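Local coordinates for protein phosphoethanolamine N-methyltransferase 1 (Haemonchus contortus, PDB 4KRG) that probably transfers a methyl group from S-adenosylmethionine to phosphoethanolamine, an early step of phosphocholine synthesis in this parasitic nematode, at residues A146-R151 with I199-S204; K265-K270 with R306-H311; N313-A318 with L339-N344. One frame throughout, in Å; residues are numbered along the deposited sequence.

The three contacts differ in place and chemistry. Contact 1 involves a helix of the methyltransferase domain, whose range overlaps the S-adenosylhomocysteine pocket, and lies about 38 Å, centre to centre, from contact 3, across the chain's centre. Contacts 2 and 3 are neighbours, centres about 15 Å apart, joined where 306-311 runs almost directly into 313-318; Trp267 of contact 2 also packs on helix 332-345, which carries the 339-344 side of contact 3. All three are partly buried; contact 2 alone has an exposed partner, Lys270. Contact 1 is mostly apolar, with one weak polar bond at the tyrosine hydroxyl; contact 2 has no hydrogen bond across it, whereas contact 3 is polar and water-bridged.

Contact 1 (A146-R151 with I199-S204); sequences AMRWLR and IRYRDS
Met147, a selenomethionine, and Arg148 pack against Ile199 and Tyr201 in a mainly apolar contact, where the last turn of helix 136-149 of the methyltransferase domain packs on the segment running from Ile199 into strand 200-202. CG of Met147 lies 3.4 Å from CB of Tyr201 and is almost as near to CG and CD2 of the ring, approaching it obliquely; the two side chains point opposite ways. With CG anti to the backbone N (chi1 -178°) and bends at the next two torsions, the Met147 chain turns its methyl CE to CG2 of Ile199, 3.7 Å away. The backbone N of Arg148 lies over one face of the Tyr201 ring, toward its rim. OH of Tyr201 sits 3.5 Å from CB of Arg148 and takes a weak, bent hydrogen bond from NH1 of Arg148 (3.4 Å, 134° at the hydrogen). The guanidinium stands nearly perpendicular to the ring, 87° between planes, and its NH2 forms a salt bridge with Glu119. Met147 also touches Trp209 and Phe211 of strand 208-218, the antiparallel partner of strand 200-202, while Ile199 and Tyr201 rest on Leu144 earlier in helix 136-149.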
loop_
_atom_site.group_PDB
_atom_site.type_symbol
_atom_site.label_atom_id
_atom_site.label_comp_id
_atom_site.label_asym_id
_atom_site.label_seq_id
_atom_site.Cartn_x
_atom_site.Cartn_y
_atom_site.Cartn_z
ATOM N N ALA A 146 -11.062 -6.423 -15.267
ATOM C CA ALA A 146 -11.285 -5.068 -14.785
ATOM C C ALA A 146 -10.714 -4.087 -15.789
ATOM O O ALA A 146 -11.300 -3.052 -16.077
ATOM C CB ALA A 146 -10.633 -4.877 -13.432
HETATM N N MSE A 147 -9.557 -4.430 -16.331
HETATM C CA MSE A 147 -8.901 -3.582 -17.308
HETATM C C MSE A 147 -9.754 -3.425 -18.564
HETATM O O MSE A 147 -9.875 -2.337 -19.122
HETATM C CB MSE A 147 -7.548 -4.178 -17.658
HETATM C CG MSE A 147 -6.764 -3.349 -18.631
HETATM SE SE MSE A 147 -6.038 -1.691 -17.914
HETATM C CE MSE A 147 -4.254 -2.312 -17.501
ATOM N N ARG A 148 -10.347 -4.526 -19.006
ATOM C CA ARG A 148 -11.235 -4.515 -20.163
ATOM C C ARG A 148 -12.475 -3.650 -19.926
ATOM O O ARG A 148 -12.901 -2.911 -20.811
ATOM C CB ARG A 148 -11.658 -5.950 -20.489
ATOM C CG ARG A 148 -12.630 -6.083 -21.644
ATOM C CD ARG A 148 -13.112 -7.512 -21.778
ATOM N NE ARG A 148 -13.957 -7.696 -22.958
ATOM C CZ ARG A 148 -13.491 -7.936 -24.180
ATOM N NH1 ARG A 148 -12.184 -8.015 -24.390
ATOM N NH2 ARG A 148 -14.331 -8.095 -25.194
ATOM N N TRP A 149 -13.038 -3.750 -18.726
ATOM C CA TRP A 149 -14.289 -3.081 -18.375
ATOM C C TRP A 149 -14.132 -1.598 -18.100
ATOM O O TRP A 149 -15.067 -0.826 -18.279
ATOM C CB TRP A 149 -14.872 -3.724 -17.127
ATOM C CG TRP A 149 -15.129 -5.179 -17.275
ATOM C CD1 TRP A 149 -15.343 -5.865 -18.435
ATOM C CD2 TRP A 149 -15.207 -6.136 -16.216
ATOM N NE1 TRP A 149 -15.551 -7.198 -18.161
ATOM C CE2 TRP A 149 -15.470 -7.390 -16.807
ATOM C CE3 TRP A 149 -15.078 -6.059 -14.827
ATOM C CZ2 TRP A 149 -15.609 -8.554 -16.053
ATOM C CZ3 TRP A 149 -15.216 -7.213 -14.081
ATOM C CH2 TRP A 149 -15.477 -8.445 -14.697
ATOM N N LEU A 150 -12.954 -1.202 -17.638
ATOM C CA LEU A 150 -12.722 0.185 -17.268
ATOM C C LEU A 150 -12.609 1.101 -18.485
ATOM O O LEU A 150 -12.011 0.735 -19.501
ATOM C CB LEU A 150 -11.460 0.305 -16.411
ATOM C CG LEU A 150 -11.638 0.014 -14.923
ATOM C CD1 LEU A 150 -10.285 -0.030 -14.230
ATOM C CD2 LEU A 150 -12.508 1.086 -14.304
ATOM N N ARG A 151 -13.196 2.288 -18.382
ATOM C CA ARG A 151 -12.921 3.356 -19.338
ATOM C C ARG A 151 -11.531 3.938 -19.068
ATOM O O ARG A 151 -11.000 3.786 -17.972
ATOM C CB ARG A 151 -13.991 4.444 -19.241
ATOM C CG ARG A 151 -15.270 4.086 -19.959
ATOM C CD ARG A 151 -16.399 5.052 -19.661
ATOM N NE ARG A 151 -17.674 4.364 -19.822
ATOM C CZ ARG A 151 -18.518 4.105 -18.831
ATOM N NH1 ARG A 151 -18.248 4.514 -17.606
ATOM N NH2 ARG A 151 -19.644 3.454 -19.071
ATOM N N ILE A 199 1.114 -5.355 -15.277
ATOM C CA ILE A 199 0.087 -5.592 -16.290
ATOM C C ILE A 199 0.178 -4.648 -17.492
ATOM O O ILE A 199 0.301 -3.429 -17.343
ATOM C CB ILE A 199 -1.337 -5.539 -15.672
ATOM C CG1 ILE A 199 -1.609 -6.804 -14.861
ATOM C CG2 ILE A 199 -2.407 -5.394 -16.751
ATOM C CD1 ILE A 199 -2.879 -6.746 -14.035
ATOM N N ARG A 200 0.143 -5.239 -18.682
ATOM C CA ARG A 200 0.025 -4.505 -19.933
ATOM C C ARG A 200 -1.079 -5.177 -20.727
ATOM O O ARG A 200 -0.956 -6.343 -21.094
ATOM C CB ARG A 200 1.331 -4.567 -20.721
ATOM C CG ARG A 200 2.515 -3.919 -20.035
ATOM C CD ARG A 200 2.285 -2.442 -19.841
ATOM N NE ARG A 200 3.433 -1.796 -19.219
ATOM C CZ ARG A 200 3.657 -1.770 -17.911
ATOM N NH1 ARG A 200 2.813 -2.358 -17.074
ATOM N NH2 ARG A 200 4.731 -1.156 -17.443
ATOM N N TYR A 201 -2.154 -4.444 -20.991
ATOM C CA TYR A 201 -3.317 -5.000 -21.678
ATOM C C TYR A 201 -3.589 -4.298 -23.002
ATOM O O TYR A 201 -3.695 -3.070 -23.047
ATOM C CB TYR A 201 -4.545 -4.877 -20.776
ATOM C CG TYR A 201 -5.862 -5.249 -21.424
ATOM C CD1 TYR A 201 -6.288 -6.567 -21.462
ATOM C CD2 TYR A 201 -6.694 -4.276 -21.981
ATOM C CE1 TYR A 201 -7.495 -6.909 -22.046
ATOM C CE2 TYR A 201 -7.904 -4.613 -22.567
ATOM C CZ TYR A 201 -8.296 -5.927 -22.597
ATOM O OH TYR A 201 -9.494 -6.268 -23.175
ATOM N N ARG A 202 -3.709 -5.078 -24.075
ATOM C CA ARG A 202 -4.128 -4.535 -25.361
ATOM C C ARG A 202 -5.623 -4.745 -25.539
ATOM O O ARG A 202 -6.105 -5.879 -25.504
ATOM C CB ARG A 202 -3.383 -5.196 -26.520
ATOM C CG ARG A 202 -3.652 -4.531 -27.865
ATOM C CD ARG A 202 -2.849 -5.149 -29.014
ATOM N NE ARG A 202 -1.446 -4.734 -29.026
ATOM C CZ ARG A 202 -0.983 -3.642 -29.634
ATOM N NH1 ARG A 202 -1.811 -2.841 -30.287
ATOM N NH2 ARG A 202 0.310 -3.349 -29.590
ATOM N N ASP A 203 -6.359 -3.656 -25.734
ATOM C CA ASP A 203 -7.804 -3.763 -25.875
ATOM C C ASP A 203 -8.223 -4.183 -27.292
ATOM O O ASP A 203 -7.374 -4.449 -28.144
ATOM C CB ASP A 203 -8.531 -2.499 -25.360
ATOM C CG ASP A 203 -8.312 -1.264 -26.232
ATOM O OD1 ASP A 203 -7.964 -1.390 -27.421
ATOM O OD2 ASP A 203 -8.527 -0.143 -25.723
ATOM N N SER A 204 -9.526 -4.257 -27.536
ATOM C CA SER A 204 -10.028 -4.740 -28.818
ATOM C C SER A 204 -9.711 -3.790 -29.974
ATOM O O SER A 204 -9.752 -4.186 -31.138
ATOM C CB SER A 204 -11.532 -4.990 -28.739
ATOM O OG SER A 204 -12.215 -3.822 -28.334
#

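Contact 2 (K265-K270 with R306-H311); sequences KTWDEK and RSPFLH
A type I beta turn from Ser307 to Leu310, in the loop between strand 297-302 and helix 314-321, sets Pro308 and Phe309 against the C-terminal part of helix 249-271. The contact is small and mainly apolar: no hydrogen bond crosses it, and its centre is the meeting of Trp267 with Pro308. The six-membered end of the indole does the touching. CZ3 of Trp267 lies 3.5 Å from CB of Pro308 and almost as near to CG, while CH2 of Trp267 is 3.8 Å from CG of Pro308. The two side chains are set nearly perpendicular, and the proline approaches the indole obliquely. The Trp267 CG lies anti to the carbonyl carbon (chi1 -75°), a setting from which the long indole carries its outer ring across to the turn. Lys270, one turn on, runs out as an extended chain that brings its amine over the indole: NZ of Lys270 stands 3.6 Å above one face of Trp267, toward the rim.

Phe309 makes the second, looser approach. CE1 of Phe309 is 4.2 Å from the backbone O of Lys270, which comes in at the ring edge near the ring plane. Over the centre of one face of Phe309 lies CG of Pro308, 3.9 Å above the plane, and thus the same proline packs on both aromatic side chains. The turn is steadied from within by an ST turn, in which the backbone N of Phe309 donates to OG of Ser307 (3.0 Å), and by the backbone bond from Leu310 N to Ser307 O. Around this pair, Trp267 also meets the ring of Tyr333 and touches Leu334 of helix 332-345, while Phe309 rests on Leu450 in the loop that precedes strand 458-465.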
loop_
_atom_site.group_PDB
_atom_site.type_symbol
_atom_site.label_atom_id
_atom_site.label_comp_id
_atom_site.label_asym_id
_atom_site.label_seq_id
_atom_site.Cartn_x
_atom_site.Cartn_y
_atom_site.Cartn_z
ATOM N N LYS A 265 11.071 -13.222 -0.132
ATOM C CA LYS A 265 11.627 -14.009 0.965
ATOM C C LYS A 265 13.102 -13.717 1.239
ATOM O O LYS A 265 13.525 -13.710 2.396
ATOM C CB LYS A 265 11.404 -15.514 0.764
ATOM C CG LYS A 265 10.000 -16.021 1.099
ATOM C CD LYS A 265 9.369 -15.298 2.296
ATOM C CE LYS A 265 10.061 -15.592 3.624
ATOM N NZ LYS A 265 9.519 -14.728 4.710
ATOM N N THR A 266 13.886 -13.455 0.197
ATOM C CA THR A 266 15.290 -13.112 0.419
ATOM C C THR A 266 15.432 -11.762 1.121
ATOM O O THR A 266 16.354 -11.562 1.910
ATOM C CB THR A 266 16.132 -13.113 -0.877
ATOM O OG1 THR A 266 15.862 -11.929 -1.635
ATOM C CG2 THR A 266 15.834 -14.341 -1.716
ATOM N N TRP A 267 14.525 -10.836 0.834
ATOM C CA TRP A 267 14.553 -9.538 1.493
ATOM C C TRP A 267 14.139 -9.633 2.960
ATOM O O TRP A 267 14.738 -8.985 3.822
ATOM C CB TRP A 267 13.732 -8.504 0.716
ATOM C CG TRP A 267 14.455 -8.040 -0.514
ATOM C CD1 TRP A 267 14.060 -8.189 -1.814
ATOM C CD2 TRP A 267 15.726 -7.381 -0.559
ATOM N NE1 TRP A 267 14.999 -7.651 -2.659
ATOM C CE2 TRP A 267 16.033 -7.151 -1.912
ATOM C CE3 TRP A 267 16.633 -6.960 0.424
ATOM C CZ2 TRP A 267 17.212 -6.517 -2.314
ATOM C CZ3 TRP A 267 17.795 -6.332 0.026
ATOM C CH2 TRP A 267 18.077 -6.114 -1.330
ATOM N N ASP A 268 13.138 -10.460 3.246
ATOM C CA ASP A 268 12.773 -10.740 4.631
ATOM C C ASP A 268 13.979 -11.251 5.419
ATOM O O ASP A 268 14.199 -10.858 6.555
ATOM C CB ASP A 268 11.647 -11.773 4.706
ATOM C CG ASP A 268 10.414 -11.349 3.953
ATOM O OD1 ASP A 268 10.240 -10.135 3.709
ATOM O OD2 ASP A 268 9.611 -12.242 3.608
ATOM N N GLU A 269 14.762 -12.124 4.800
ATOM C CA GLU A 269 15.935 -12.703 5.451
ATOM C C GLU A 269 17.010 -11.674 5.734
ATOM O O GLU A 269 17.756 -11.796 6.700
ATOM C CB GLU A 269 16.543 -13.804 4.584
ATOM C CG GLU A 269 15.677 -15.034 4.425
ATOM C CD GLU A 269 16.320 -16.078 3.530
ATOM O OE1 GLU A 269 17.108 -15.694 2.635
ATOM O OE2 GLU A 269 16.043 -17.280 3.727
ATOM N N LYS A 270 17.110 -10.670 4.875
ATOM C CA LYS A 270 18.109 -9.630 5.075
ATOM C C LYS A 270 17.672 -8.607 6.118
ATOM O O LYS A 270 18.488 -8.117 6.892
ATOM C CB LYS A 270 18.426 -8.926 3.753
ATOM C CG LYS A 270 19.030 -9.828 2.699
ATOM C CD LYS A 270 19.403 -9.035 1.460
ATOM C CE LYS A 270 19.781 -9.951 0.308
ATOM N NZ LYS A 270 19.849 -9.226 -0.994
ATOM N N ARG A 306 20.776 3.415 -3.323
ATOM C CA ARG A 306 22.160 2.966 -3.240
ATOM C C ARG A 306 22.274 1.654 -2.475
ATOM O O ARG A 306 23.139 0.834 -2.760
ATOM C CB ARG A 306 23.027 4.042 -2.584
ATOM C CG ARG A 306 24.501 3.683 -2.463
ATOM C CD ARG A 306 25.116 3.383 -3.817
ATOM N NE ARG A 306 24.901 4.475 -4.760
ATOM C CZ ARG A 306 25.205 4.420 -6.053
ATOM N NH1 ARG A 306 25.744 3.322 -6.563
ATOM N NH2 ARG A 306 24.968 5.465 -6.833
ATOM N N SER A 307 21.388 1.452 -1.513
ATOM C CA SER A 307 21.486 0.307 -0.625
ATOM C C SER A 307 20.165 0.078 0.078
ATOM O O SER A 307 19.490 1.033 0.443
ATOM C CB SER A 307 22.574 0.557 0.420
ATOM O OG SER A 307 22.425 -0.324 1.520
ATOM N N PRO A 308 19.797 -1.193 0.295
ATOM C CA PRO A 308 18.558 -1.461 1.036
ATOM C C PRO A 308 18.646 -1.018 2.494
ATOM O O PRO A 308 17.624 -0.789 3.148
ATOM C CB PRO A 308 18.427 -2.986 0.954
ATOM C CG PRO A 308 19.820 -3.474 0.727
ATOM C CD PRO A 308 20.483 -2.430 -0.111
ATOM N N PHE A 309 19.872 -0.895 2.992
ATOM C CA PHE A 309 20.110 -0.549 4.388
ATOM C C PHE A 309 20.190 0.953 4.636
ATOM O O PHE A 309 20.274 1.396 5.783
ATOM C CB PHE A 309 21.378 -1.247 4.884
ATOM C CG PHE A 309 21.377 -2.725 4.626
ATOM C CD1 PHE A 309 20.366 -3.525 5.133
ATOM C CD2 PHE A 309 22.370 -3.314 3.860
ATOM C CE1 PHE A 309 20.347 -4.885 4.888
ATOM C CE2 PHE A 309 22.360 -4.670 3.619
ATOM C CZ PHE A 309 21.343 -5.460 4.133
ATOM N N LEU A 310 20.171 1.731 3.560
ATOM C CA LEU A 310 20.182 3.185 3.683
ATOM C C LEU A 310 18.749 3.689 3.859
ATOM O O LEU A 310 17.992 3.804 2.894
ATOM C CB LEU A 310 20.840 3.836 2.462
ATOM C CG LEU A 310 20.979 5.361 2.457
ATOM C CD1 LEU A 310 21.654 5.839 3.734
ATOM C CD2 LEU A 310 21.771 5.817 1.249
ATOM N N HIS A 311 18.384 3.967 5.105
ATOM C CA HIS A 311 17.054 4.468 5.425
ATOM C C HIS A 311 17.037 5.098 6.812
ATOM O O HIS A 311 18.061 5.169 7.486
ATOM C CB HIS A 311 16.004 3.352 5.319
ATOM C CG HIS A 311 16.115 2.307 6.387
ATOM N ND1 HIS A 311 15.014 1.721 6.974
ATOM C CD2 HIS A 311 17.196 1.734 6.968
ATOM C CE1 HIS A 311 15.410 0.836 7.868
ATOM N NE2 HIS A 311 16.732 0.825 7.886
#

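Contact 3 (N313-A318 with L339-N344); sequences NSHLLA and LTKANN. With BOG (octyl beta-D-glucopyranoside), chain F.
With chi1 at -177° and every later torsion also extended, Lys341 reaches straight from helix 332-345 past the His315 ring to Asn313, while the His315 CG, anti to the carbonyl carbon (chi1 -83°), carries the imidazole out to meet it. Lysine chain and imidazole lie alongside, heading contrary ways, with CE of Lys341 3.4 Å from ND1 of His315. NZ of Lys341 gives a weak hydrogen bond to OD1 of Asn313 (3.1 Å). Asn313 is the N-cap of helix 314-321: the same OD1 accepts from Leu316 N, a donor well above the carbonyl plane, and ND2 is held by Asp280. Helices 314-321 and 332-345 pack side by side against parallel strands, the first touching 297-302, 324-329 and 350-354 and both meeting Phe352 of 350-354, consistent with a Rossmann-like second domain. Two waters lie in the imidazole plane at its edge. Water 1 accepts from NZ of Lys341 at 2.8 Å and from the backbone N of His315, and is also hydrogen-bonded to ND1 of His315. Water 2 joins NE2 of His315 to Ala342 O, to which it donates. The CA of Ala342 meets the imidazole edge 3.9 Å from CE1 of His315. An octyl glucoside tail touches Leu316 CD2.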
loop_
_atom_site.group_PDB
_atom_site.type_symbol
_atom_site.label_atom_id
_atom_site.label_comp_id
_atom_site.label_asym_id
_atom_site.label_seq_id
_atom_site.Cartn_x
_atom_site.Cartn_y
_atom_site.Cartn_z
ATOM N N ASN A 313 15.427 5.209 10.671
ATOM C CA ASN A 313 14.811 4.353 11.676
ATOM C C ASN A 313 13.611 5.079 12.268
ATOM O O ASN A 313 13.707 5.720 13.318
ATOM C CB ASN A 313 15.825 4.002 12.764
ATOM C CG ASN A 313 15.328 2.939 13.709
ATOM O OD1 ASN A 313 14.133 2.635 13.756
ATOM N ND2 ASN A 313 16.248 2.363 14.480
ATOM N N SER A 314 12.483 4.976 11.573
ATOM C CA SER A 314 11.289 5.729 11.928
ATOM C C SER A 314 10.729 5.330 13.288
ATOM O O SER A 314 10.111 6.143 13.979
ATOM C CB SER A 314 10.229 5.589 10.831
ATOM O OG SER A 314 10.621 6.301 9.669
ATOM N N HIS A 315 10.941 4.077 13.676
ATOM C CA HIS A 315 10.504 3.643 14.988
ATOM C C HIS A 315 11.314 4.321 16.079
ATOM O O HIS A 315 10.757 4.776 17.071
ATOM C CB HIS A 315 10.528 2.122 15.111
ATOM C CG HIS A 315 9.302 1.470 14.553
ATOM N ND1 HIS A 315 9.211 1.045 13.247
ATOM C CD2 HIS A 315 8.102 1.206 15.122
ATOM C CE1 HIS A 315 8.014 0.535 13.035
ATOM N NE2 HIS A 315 7.318 0.618 14.156
ATOM N N LEU A 316 12.623 4.416 15.882
ATOM C CA LEU A 316 13.469 5.110 16.844
ATOM C C LEU A 316 13.151 6.605 16.860
ATOM O O LEU A 316 13.167 7.246 17.913
ATOM C CB LEU A 316 14.945 4.878 16.523
ATOM C CG LEU A 316 15.915 5.564 17.479
ATOM C CD1 LEU A 316 15.775 4.957 18.866
ATOM C CD2 LEU A 316 17.331 5.430 16.973
ATOM N N LEU A 317 12.852 7.156 15.689
ATOM C CA LEU A 317 12.452 8.547 15.593
ATOM C C LEU A 317 11.230 8.801 16.466
ATOM O O LEU A 317 11.266 9.640 17.353
ATOM C CB LEU A 317 12.153 8.913 14.144
ATOM C CG LEU A 317 12.001 10.405 13.874
ATOM C CD1 LEU A 317 13.288 11.119 14.195
ATOM C CD2 LEU A 317 11.623 10.639 12.420
ATOM N N ALA A 318 10.159 8.052 16.224
ATOM C CA ALA A 318 8.940 8.187 17.012
ATOM C C ALA A 318 9.173 7.974 18.506
ATOM O O ALA A 318 8.561 8.638 19.342
ATOM C CB ALA A 318 7.887 7.230 16.512
ATOM N N LEU A 339 6.406 -2.984 6.823
ATOM C CA LEU A 339 5.128 -3.421 7.396
ATOM C C LEU A 339 5.335 -4.558 8.399
ATOM O O LEU A 339 4.685 -4.611 9.440
ATOM C CB LEU A 339 4.124 -3.837 6.308
ATOM C CG LEU A 339 3.546 -2.722 5.432
ATOM C CD1 LEU A 339 2.387 -3.234 4.584
ATOM C CD2 LEU A 339 3.097 -1.561 6.285
ATOM N N THR A 340 6.252 -5.465 8.084
ATOM C CA THR A 340 6.570 -6.552 8.998
ATOM C C THR A 340 7.088 -5.994 10.324
ATOM O O THR A 340 6.615 -6.371 11.393
ATOM C CB THR A 340 7.578 -7.510 8.370
ATOM O OG1 THR A 340 6.990 -8.077 7.194
ATOM C CG2 THR A 340 7.935 -8.621 9.338
ATOM N N LYS A 341 8.032 -5.066 10.247
ATOM C CA LYS A 341 8.538 -4.406 11.443
ATOM C C LYS A 341 7.417 -3.694 12.209
ATOM O O LYS A 341 7.319 -3.824 13.428
ATOM C CB LYS A 341 9.662 -3.423 11.099
ATOM C CG LYS A 341 10.267 -2.782 12.344
ATOM C CD LYS A 341 11.356 -1.763 12.050
ATOM C CE LYS A 341 11.839 -1.179 13.379
ATOM N NZ LYS A 341 13.002 -0.239 13.284
ATOM N N ALA A 342 6.560 -2.972 11.490
ATOM C CA ALA A 342 5.480 -2.220 12.120
ATOM C C ALA A 342 4.548 -3.116 12.935
ATOM O O ALA A 342 4.130 -2.753 14.028
ATOM C CB ALA A 342 4.692 -1.412 11.079
ATOM N N ASN A 343 4.234 -4.296 12.409
ATOM C CA ASN A 343 3.343 -5.212 13.114
ATOM C C ASN A 343 3.960 -5.806 14.365
ATOM O O ASN A 343 3.264 -6.091 15.337
ATOM C CB ASN A 343 2.883 -6.338 12.192
ATOM C CG ASN A 343 1.517 -6.088 11.624
ATOM O OD1 ASN A 343 1.131 -4.945 11.393
ATOM N ND2 ASN A 343 0.768 -7.157 11.404
ATOM N N ASN A 344 5.270 -6.011 14.337
ATOM C CA ASN A 344 5.946 -6.556 15.498
ATOM C C ASN A 344 6.166 -5.508 16.587
ATOM O O ASN A 344 6.027 -5.807 17.765
ATOM C CB ASN A 344 7.242 -7.250 15.089
ATOM C CG ASN A 344 6.986 -8.532 14.304
ATOM O OD1 ASN A 344 6.068 -9.301 14.621
ATOM N ND2 ASN A 344 7.786 -8.760 13.265
HETATM C C1 BOG F . 16.215 12.605 22.389
HETATM O O1 BOG F . 17.259 11.719 22.152
HETATM C C2 BOG F . 15.553 12.263 23.710
HETATM O O2 BOG F . 14.944 10.982 23.597
HETATM C C3 BOG F . 14.533 13.271 24.117
HETATM O O3 BOG F . 14.064 12.940 25.456
HETATM C C4 BOG F . 15.074 14.662 24.107
HETATM O O4 BOG F . 14.010 15.611 24.339
HETATM C C5 BOG F . 15.729 15.006 22.778
HETATM O O5 BOG F . 16.739 14.004 22.372
HETATM C C6 BOG F . 16.382 16.313 22.905
HETATM O O6 BOG F . 15.842 17.179 21.948
HETATM C "C1'" BOG F . 17.322 11.262 20.797
HETATM C "C2'" BOG F . 18.387 10.134 20.648
HETATM C "C3'" BOG F . 18.668 9.812 19.182
HETATM C "C4'" BOG F . 17.601 9.591 18.302
HETATM C "C5'" BOG F . 17.698 9.974 16.794
HETATM C "C6'" BOG F . 17.251 8.829 15.873
HETATM C "C7'" BOG F . 17.226 9.209 14.369
HETATM C "C8'" BOG F . 16.214 8.424 13.603
HETATM O O HOH W 1 11.502 1.648 11.919
HETATM O O HOH W 2 4.752 0.038 14.456
#